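Local coordinates for VC0179-like protein (Escherichia coli, PDB 4XJ6) that probably joins GTP and ATP into a cyclic GMP-AMP dinucleotide, as a magnesium-dependent bacterial homologue of cyclic GMP-AMP synthase, at residues Arg276-Phe281 with Thr302-Ile307; Glu332-Val337 with Ala361-Met366. One frame throughout, in Å; residues are numbered along the deposited sequence.

Contact 1. Residues Arg276-Phe281 with Thr302-Ile307; sequences RSVCRF and TAVVNI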
ATOM      1  N   ARG A 276      12.164  -0.999  11.683  1.00 21.60           N
ATOM      2  CA  ARG A 276      12.000  -1.199  10.250  1.00 27.66           C
ATOM      3  C   ARG A 276      12.501  -2.577   9.843  1.00 26.60           C
ATOM      4  O   ARG A 276      11.895  -3.242   9.003  1.00 28.59           O
ATOM      5  CB  ARG A 276      12.733  -0.115   9.460  1.00 25.75           C
ATOM      6  CG  ARG A 276      11.957   1.186   9.335  1.00 28.65           C
ATOM      7  CD  ARG A 276      12.629   2.149   8.369  1.00 28.67           C
ATOM      8  NE  ARG A 276      11.927   3.427   8.298  1.00 33.45           N
ATOM      9  CZ  ARG A 276      12.216   4.479   9.057  1.00 34.89           C
ATOM     10  NH1 ARG A 276      13.197   4.406   9.946  1.00 35.91           N
ATOM     11  NH2 ARG A 276      11.526   5.604   8.930  1.00 37.02           N
ATOM     12  N   SER A 277      13.605  -3.000  10.452  1.00 32.12           N
ATOM     13  CA  SER A 277      14.185  -4.306  10.166  1.00 25.37           C
ATOM     14  C   SER A 277      13.223  -5.432  10.538  1.00 22.06           C
ATOM     15  O   SER A 277      12.932  -6.300   9.719  1.00 20.05           O
ATOM     16  CB  SER A 277      15.515  -4.484  10.908  1.00 23.81           C
ATOM     17  OG  SER A 277      16.473  -3.510  10.518  1.00 26.64           O
ATOM     18  N   VAL A 278      12.721  -5.404  11.771  1.00 20.78           N
ATOM     19  CA  VAL A 278      11.826  -6.457  12.249  1.00 30.06           C
ATOM     20  C   VAL A 278      10.466  -6.414  11.549  1.00 25.26           C
ATOM     21  O   VAL A 278       9.781  -7.433  11.456  1.00 23.69           O
ATOM     22  CB  VAL A 278      11.613  -6.373  13.777  1.00 30.92           C
ATOM     23  CG1 VAL A 278      12.937  -6.528  14.511  1.00 32.04           C
ATOM     24  CG2 VAL A 278      10.957  -5.065  14.154  1.00 33.08           C
ATOM     25  N   CYS A 279      10.078  -5.240  11.055  1.00 19.77           N
ATOM     26  CA  CYS A 279       8.842  -5.110  10.289  1.00 19.91           C
ATOM     27  C   CYS A 279       9.041  -5.675   8.889  1.00 20.27           C
ATOM     28  O   CYS A 279       8.158  -6.334   8.346  1.00 18.46           O
ATOM     29  CB  CYS A 279       8.385  -3.650  10.216  1.00 21.28           C
ATOM     30  SG  CYS A 279       7.563  -3.044  11.711  1.00 27.27           S
ATOM     31  N   ARG A 280      10.213  -5.411   8.316  1.00 18.88           N
ATOM     32  CA  ARG A 280      10.594  -5.983   7.029  1.00 22.68           C
ATOM     33  C   ARG A 280      10.606  -7.504   7.099  1.00 23.13           C
ATOM     34  O   ARG A 280      10.094  -8.184   6.208  1.00 28.86           O
ATOM     35  CB  ARG A 280      11.974  -5.485   6.595  1.00 25.49           C
ATOM     36  CG  ARG A 280      12.001  -4.092   5.987  1.00 23.35           C
ATOM     37  CD  ARG A 280      13.412  -3.745   5.534  1.00 19.79           C
ATOM     38  NE  ARG A 280      13.471  -2.467   4.834  1.00 25.60           N
ATOM     39  CZ  ARG A 280      13.176  -2.309   3.549  1.00 19.80           C
ATOM     40  NH1 ARG A 280      12.793  -3.350   2.822  1.00 19.44           N
ATOM     41  NH2 ARG A 280      13.259  -1.109   2.991  1.00 20.09           N
ATOM     42  N   PHE A 281      11.195  -8.028   8.169  1.00 20.42           N
ATOM     43  CA  PHE A 281      11.333  -9.470   8.358  1.00 19.18           C
ATOM     44  C   PHE A 281       9.977 -10.157   8.517  1.00 21.39           C
ATOM     45  O   PHE A 281       9.755 -11.243   7.984  1.00 20.36           O
ATOM     46  CB  PHE A 281      12.218  -9.757   9.573  1.00 19.70           C
ATOM     47  CG  PHE A 281      13.629  -9.253   9.428  1.00 23.98           C
ATOM     48  CD1 PHE A 281      14.165  -9.007   8.177  1.00 20.08           C
ATOM     49  CD2 PHE A 281      14.419  -9.027  10.544  1.00 20.68           C
ATOM     50  CE1 PHE A 281      15.460  -8.546   8.040  1.00 20.65           C
ATOM     51  CE2 PHE A 281      15.715  -8.563  10.413  1.00 24.46           C
ATOM     52  CZ  PHE A 281      16.236  -8.323   9.156  1.00 22.61           C
ATOM     53  N   THR A 302       1.580  -2.594  13.317  1.00 23.61           N
ATOM     54  CA  THR A 302       0.948  -2.138  14.552  1.00 26.67           C
ATOM     55  C   THR A 302       1.141  -3.136  15.687  1.00 20.41           C
ATOM     56  O   THR A 302       1.334  -2.751  16.838  1.00 26.19           O
ATOM     57  CB  THR A 302      -0.560  -1.894  14.354  1.00 26.24           C
ATOM     58  OG1 THR A 302      -0.765  -1.064  13.202  1.00 26.50           O
ATOM     59  CG2 THR A 302      -1.161  -1.217  15.581  1.00 24.58           C
ATOM     60  N   ALA A 303       1.084  -4.420  15.357  1.00 19.63           N
ATOM     61  CA  ALA A 303       1.277  -5.462  16.356  1.00 21.67           C
ATOM     62  C   ALA A 303       2.711  -5.450  16.875  1.00 25.27           C
ATOM     63  O   ALA A 303       2.948  -5.621  18.070  1.00 27.32           O
ATOM     64  CB  ALA A 303       0.935  -6.825  15.781  1.00 20.58           C
ATOM     65  N   VAL A 304       3.662  -5.231  15.971  1.00 26.65           N
ATOM     66  CA  VAL A 304       5.079  -5.255  16.320  1.00 24.89           C
ATOM     67  C   VAL A 304       5.452  -4.087  17.230  1.00 25.08           C
ATOM     68  O   VAL A 304       6.152  -4.274  18.228  1.00 25.36           O
ATOM     69  CB  VAL A 304       5.967  -5.233  15.057  1.00 25.34           C
ATOM     70  CG1 VAL A 304       7.415  -4.906  15.410  1.00 19.37           C
ATOM     71  CG2 VAL A 304       5.877  -6.569  14.325  1.00 23.02           C
ATOM     72  N   VAL A 305       4.982  -2.887  16.897  1.00 23.91           N
ATOM     73  CA  VAL A 305       5.298  -1.721  17.712  1.00 27.80           C
ATOM     74  C   VAL A 305       4.622  -1.826  19.076  1.00 30.66           C
ATOM     75  O   VAL A 305       5.139  -1.312  20.063  1.00 36.12           O
ATOM     76  CB  VAL A 305       4.879  -0.392  17.036  1.00 31.51           C
ATOM     77  CG1 VAL A 305       5.402  -0.316  15.612  1.00 29.79           C
ATOM     78  CG2 VAL A 305       3.377  -0.223  17.058  1.00 37.67           C
ATOM     79  N   ASN A 306       3.475  -2.504  19.130  1.00 27.73           N
ATOM     80  CA  ASN A 306       2.759  -2.688  20.385  1.00 26.35           C
ATOM     81  C   ASN A 306       3.556  -3.596  21.310  1.00 27.43           C
ATOM     82  O   ASN A 306       3.629  -3.369  22.519  1.00 27.58           O
ATOM     83  CB  ASN A 306       1.360  -3.261  20.140  1.00 26.98           C
ATOM     84  CG  ASN A 306       0.382  -2.216  19.631  1.00 29.09           C
ATOM     85  OD1 ASN A 306       0.658  -1.019  19.684  1.00 28.41           O
ATOM     86  ND2 ASN A 306      -0.770  -2.664  19.142  1.00 28.40           N
ATOM     87  N   ILE A 307       4.161  -4.621  20.722  1.00 26.30           N
ATOM     88  CA  ILE A 307       5.025  -5.533  21.455  1.00 26.46           C
ATOM     89  C   ILE A 307       6.306  -4.836  21.895  1.00 30.20           C
ATOM     90  O   ILE A 307       6.685  -4.889  23.066  1.00 32.33           O
ATOM     91  CB  ILE A 307       5.389  -6.763  20.605  1.00 22.04           C
ATOM     92  CG1 ILE A 307       4.139  -7.586  20.294  1.00 22.58           C
ATOM     93  CG2 ILE A 307       6.413  -7.619  21.324  1.00 25.01           C
ATOM     94  CD1 ILE A 307       4.375  -8.721  19.316  1.00 20.51           C
TER
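The backbones of Arg276-Phe281 and Thr302-Ile307 come closest at Cys279 and Val304, whose CA atoms lie 7.1 Å apart. Both segments are helical throughout, one inside helix 274-289 and the other inside helix 297-310, and each keeps its own i to i+4 bonds, such as Arg280 N to Arg276 O and Ile307 N to Ala303 O. No hydrogen bond crosses between them, and what joins them is a small apolar cluster of three buried residues.

Val304 is its centre. Its side chain sets out toward the other helix, and with CG1 anti to the backbone N (chi1 166°) that methyl becomes the foremost atom. Val304 CG1 meets two neighbours in sequence, Val278 CG2 at 3.8 Å and Cys279 SG at 4.1 Å. The Val278 side chain also starts out toward its partner and crosses that of Val304 at a slant, methyl against methyl. Cys279 leaves its helix more to one flank; its SG, anti to the carbonyl carbon (chi1 -78°), reaches the same methyl from an adjacent direction. Short branched and sulfur-bearing side chains suit this place, being apolar yet small enough for two helices to come near.

The remaining surfaces serve other neighbours. Arg280 pairs with Asp116 and Arg276 NE bonds to Tyr115 O, while Val278 also packs on Ile325 of helix 318-335. Cys279 lies about 9 Å from the bound 3'-deoxy-GTP, measured from its side chain, too far to touch it. The arrangement is a helix-helix pairing within the largely helical C-terminal region of a cGAS-like nucleotidyltransferase.

Contact 2. Residues Glu332-Val337 with Ala361-Met366; sequences EFNRGV and AIVETM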
ATOM      1  N   GLU A 332      -1.149 -10.847  20.336  1.00 32.11           N
ATOM      2  CA  GLU A 332      -1.502  -9.498  19.916  1.00 32.07           C
ATOM      3  C   GLU A 332      -2.749  -9.513  19.050  1.00 31.00           C
ATOM      4  O   GLU A 332      -3.657  -8.703  19.238  1.00 33.53           O
ATOM      5  CB  GLU A 332      -0.351  -8.850  19.153  1.00 30.42           C
ATOM      6  CG  GLU A 332       0.744  -8.335  20.046  1.00 32.93           C
ATOM      7  CD  GLU A 332       0.228  -7.353  21.075  1.00 32.35           C
ATOM      8  OE1 GLU A 332      -0.565  -6.463  20.705  1.00 34.76           O
ATOM      9  OE2 GLU A 332       0.607  -7.479  22.256  1.00 34.19           O
ATOM     10  N   PHE A 333      -2.783 -10.440  18.099  1.00 22.49           N
ATOM     11  CA  PHE A 333      -3.918 -10.574  17.196  1.00 22.45           C
ATOM     12  C   PHE A 333      -5.107 -11.230  17.891  1.00 28.39           C
ATOM     13  O   PHE A 333      -6.245 -11.084  17.451  1.00 32.83           O
ATOM     14  CB  PHE A 333      -3.515 -11.367  15.951  1.00 21.07           C
ATOM     15  CG  PHE A 333      -2.725 -10.565  14.954  1.00 23.42           C
ATOM     16  CD1 PHE A 333      -1.401 -10.249  15.193  1.00 23.09           C
ATOM     17  CD2 PHE A 333      -3.312 -10.120  13.779  1.00 28.39           C
ATOM     18  CE1 PHE A 333      -0.675  -9.504  14.280  1.00 24.02           C
ATOM     19  CE2 PHE A 333      -2.594  -9.377  12.862  1.00 29.67           C
ATOM     20  CZ  PHE A 333      -1.269  -9.067  13.116  1.00 26.52           C
ATOM     21  N   ASN A 334      -4.841 -11.951  18.978  1.00 30.01           N
ATOM     22  CA  ASN A 334      -5.907 -12.501  19.809  1.00 31.08           C
ATOM     23  C   ASN A 334      -6.547 -11.412  20.658  1.00 30.24           C
ATOM     24  O   ASN A 334      -7.741 -11.455  20.951  1.00 33.46           O
ATOM     25  CB  ASN A 334      -5.376 -13.624  20.703  1.00 24.89           C
ATOM     26  CG  ASN A 334      -5.343 -14.961  19.992  1.00 32.08           C
ATOM     27  OD1 ASN A 334      -6.176 -15.237  19.128  1.00 27.59           O
ATOM     28  ND2 ASN A 334      -4.382 -15.802  20.355  1.00 32.78           N
ATOM     29  N   ARG A 335      -5.738 -10.433  21.051  1.00 24.86           N
ATOM     30  CA  ARG A 335      -6.230  -9.273  21.785  1.00 32.97           C
ATOM     31  C   ARG A 335      -6.994  -8.334  20.864  1.00 34.06           C
ATOM     32  O   ARG A 335      -7.824  -7.542  21.311  1.00 36.15           O
ATOM     33  CB  ARG A 335      -5.078  -8.510  22.436  1.00 33.97           C
ATOM     34  CG  ARG A 335      -4.483  -9.175  23.662  1.00 44.42           C
ATOM     35  CD  ARG A 335      -3.359  -8.325  24.234  1.00 50.39           C
ATOM     36  NE  ARG A 335      -2.866  -8.842  25.506  1.00 56.75           N
ATOM     37  CZ  ARG A 335      -1.943  -8.239  26.247  1.00 60.50           C
ATOM     38  NH1 ARG A 335      -1.411  -7.093  25.843  1.00 63.01           N
ATOM     39  NH2 ARG A 335      -1.552  -8.780  27.394  1.00 60.98           N
ATOM     40  N   GLY A 336      -6.704  -8.429  19.570  1.00 24.12           N
ATOM     41  CA  GLY A 336      -7.247  -7.503  18.596  1.00 23.81           C
ATOM     42  C   GLY A 336      -6.241  -6.401  18.341  1.00 23.26           C
ATOM     43  O   GLY A 336      -5.604  -5.908  19.272  1.00 23.75           O
ATOM     44  N   VAL A 337      -6.084  -6.025  17.076  1.00 27.78           N
ATOM     45  CA  VAL A 337      -5.142  -4.976  16.706  1.00 27.17           C
ATOM     46  C   VAL A 337      -5.888  -3.727  16.256  1.00 29.16           C
ATOM     47  O   VAL A 337      -6.458  -3.689  15.167  1.00 32.44           O
ATOM     48  CB  VAL A 337      -4.183  -5.435  15.585  1.00 25.50           C
ATOM     49  CG1 VAL A 337      -3.142  -4.362  15.307  1.00 24.70           C
ATOM     50  CG2 VAL A 337      -3.511  -6.752  15.957  1.00 25.97           C
ATOM     51  N   ALA A 361      -7.033 -18.877  10.890  1.00 29.97           N
ATOM     52  CA  ALA A 361      -6.023 -19.429   9.994  1.00 26.75           C
ATOM     53  C   ALA A 361      -4.749 -18.595  10.049  1.00 24.74           C
ATOM     54  O   ALA A 361      -3.641 -19.129  10.021  1.00 22.45           O
ATOM     55  CB  ALA A 361      -6.552 -19.498   8.572  1.00 23.62           C
ATOM     56  N   ILE A 362      -4.923 -17.281  10.138  1.00 21.17           N
ATOM     57  CA  ILE A 362      -3.802 -16.356  10.248  1.00 25.22           C
ATOM     58  C   ILE A 362      -3.064 -16.528  11.576  1.00 26.54           C
ATOM     59  O   ILE A 362      -1.837 -16.627  11.608  1.00 24.50           O
ATOM     60  CB  ILE A 362      -4.273 -14.892  10.114  1.00 25.14           C
ATOM     61  CG1 ILE A 362      -4.805 -14.626   8.703  1.00 29.89           C
ATOM     62  CG2 ILE A 362      -3.142 -13.939  10.441  1.00 23.83           C
ATOM     63  CD1 ILE A 362      -5.335 -13.222   8.508  1.00 31.11           C
ATOM     64  N   VAL A 363      -3.824 -16.574  12.668  1.00 20.55           N
ATOM     65  CA  VAL A 363      -3.256 -16.680  14.009  1.00 25.10           C
ATOM     66  C   VAL A 363      -2.536 -18.012  14.210  1.00 25.94           C
ATOM     67  O   VAL A 363      -1.467 -18.062  14.820  1.00 21.01           O
ATOM     68  CB  VAL A 363      -4.344 -16.525  15.090  1.00 21.62           C
ATOM     69  CG1 VAL A 363      -3.736 -16.607  16.483  1.00 23.50           C
ATOM     70  CG2 VAL A 363      -5.084 -15.205  14.910  1.00 22.10           C
ATOM     71  N   GLU A 364      -3.119 -19.088  13.692  1.00 21.94           N
ATOM     72  CA  GLU A 364      -2.518 -20.407  13.826  1.00 22.64           C
ATOM     73  C   GLU A 364      -1.257 -20.517  12.975  1.00 33.05           C
ATOM     74  O   GLU A 364      -0.352 -21.288  13.294  1.00 32.77           O
ATOM     75  CB  GLU A 364      -3.516 -21.500  13.448  1.00 23.88           C
ATOM     76  CG  GLU A 364      -4.701 -21.598  14.401  1.00 32.35           C
ATOM     77  CD  GLU A 364      -5.406 -22.937  14.323  1.00 36.71           C
ATOM     78  OE1 GLU A 364      -4.808 -23.889  13.781  1.00 37.62           O
ATOM     79  OE2 GLU A 364      -6.555 -23.039  14.803  1.00 38.38           O
ATOM     80  N   THR A 365      -1.201 -19.744  11.894  1.00 30.42           N
ATOM     81  CA  THR A 365       0.009 -19.668  11.083  1.00 20.48           C
ATOM     82  C   THR A 365       1.082 -18.897  11.840  1.00 27.93           C
ATOM     83  O   THR A 365       2.258 -19.250  11.807  1.00 34.28           O
ATOM     84  CB  THR A 365      -0.244 -18.985   9.721  1.00 22.05           C
ATOM     85  OG1 THR A 365      -1.208 -19.738   8.974  1.00 20.93           O
ATOM     86  CG2 THR A 365       1.052 -18.895   8.921  1.00 19.63           C
ATOM     87  N   MET A 366       0.656 -17.845  12.532  1.00 24.69           N
ATOM     88  CA  MET A 366       1.557 -17.028  13.340  1.00 24.75           C
ATOM     89  C   MET A 366       2.180 -17.835  14.471  1.00 27.65           C
ATOM     90  O   MET A 366       3.359 -17.670  14.786  1.00 19.48           O
ATOM     91  CB  MET A 366       0.823 -15.821  13.924  1.00 18.82           C
ATOM     92  CG  MET A 366       0.443 -14.774  12.901  1.00 26.14           C
ATOM     93  SD  MET A 366      -0.413 -13.374  13.642  1.00 32.94           S
ATOM     94  CE  MET A 366      -0.515 -12.295  12.222  1.00 17.79           C
TER
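A Met-aromatic contact joins the C-terminal end of helix 318-335 to helix 357-377 in the C-terminal region of the enzyme. Met366 lays its thioether over one face of the Phe333 ring. Met366 CE sits 3.4 Å from the centroid of the Phe333 ring, only 12° off the normal, so the methyl makes a CH-pi contact. Met366 SD follows over the same face at 3.9 Å from the Phe333 centroid, nearest to CD1. The methionine chain is extended beyond CG (chi2 -180°, chi3 173°), which carries this end across the ring at about a right angle to the phenylalanine side chain; a long unbranched residue suits this task. Val337 CG2 covers the opposite face, and Phe349 meets the ring edge-to-face.

Beside this pair, Val363, short and branched, fits near the base of the ring. Val363 CG2 lies 4.3 Å from Phe333 CB, while Val363 CG1 rests 3.9 Å from Asn334 OD1, a van der Waals approach to an amide whose oxygen accepts a hydrogen bond from Arg360.

Without a hydrogen bond between the segments, cohesion here comes from dispersion and from the attraction of a polarisable thioether and its methyl hydrogens to the flat pi cloud that phenylalanine offers.

Both contacts are buried, with contact 1 nearer the centre of the chain and Asn334 of contact 2 partly exposed. They share no helix, yet form one continuous core because helices 297-310 and 318-335, consecutive in the chain, pack together: Ala303 CB lies 3.5 Å from Phe333 CE1, and Ile307 CG1 lies 3.5 Å from Glu332 CG. The chain completes contact 1 before it begins contact 2; in space the helices also cross-connect, Met366 touching Trp285 of helix 274-289. Their chemistry differs. Contact 1 is a small meeting of aliphatic and thiol groups, whereas contact 2 buries more surface, 198 against 117 Å², using an aromatic ring and a thioether.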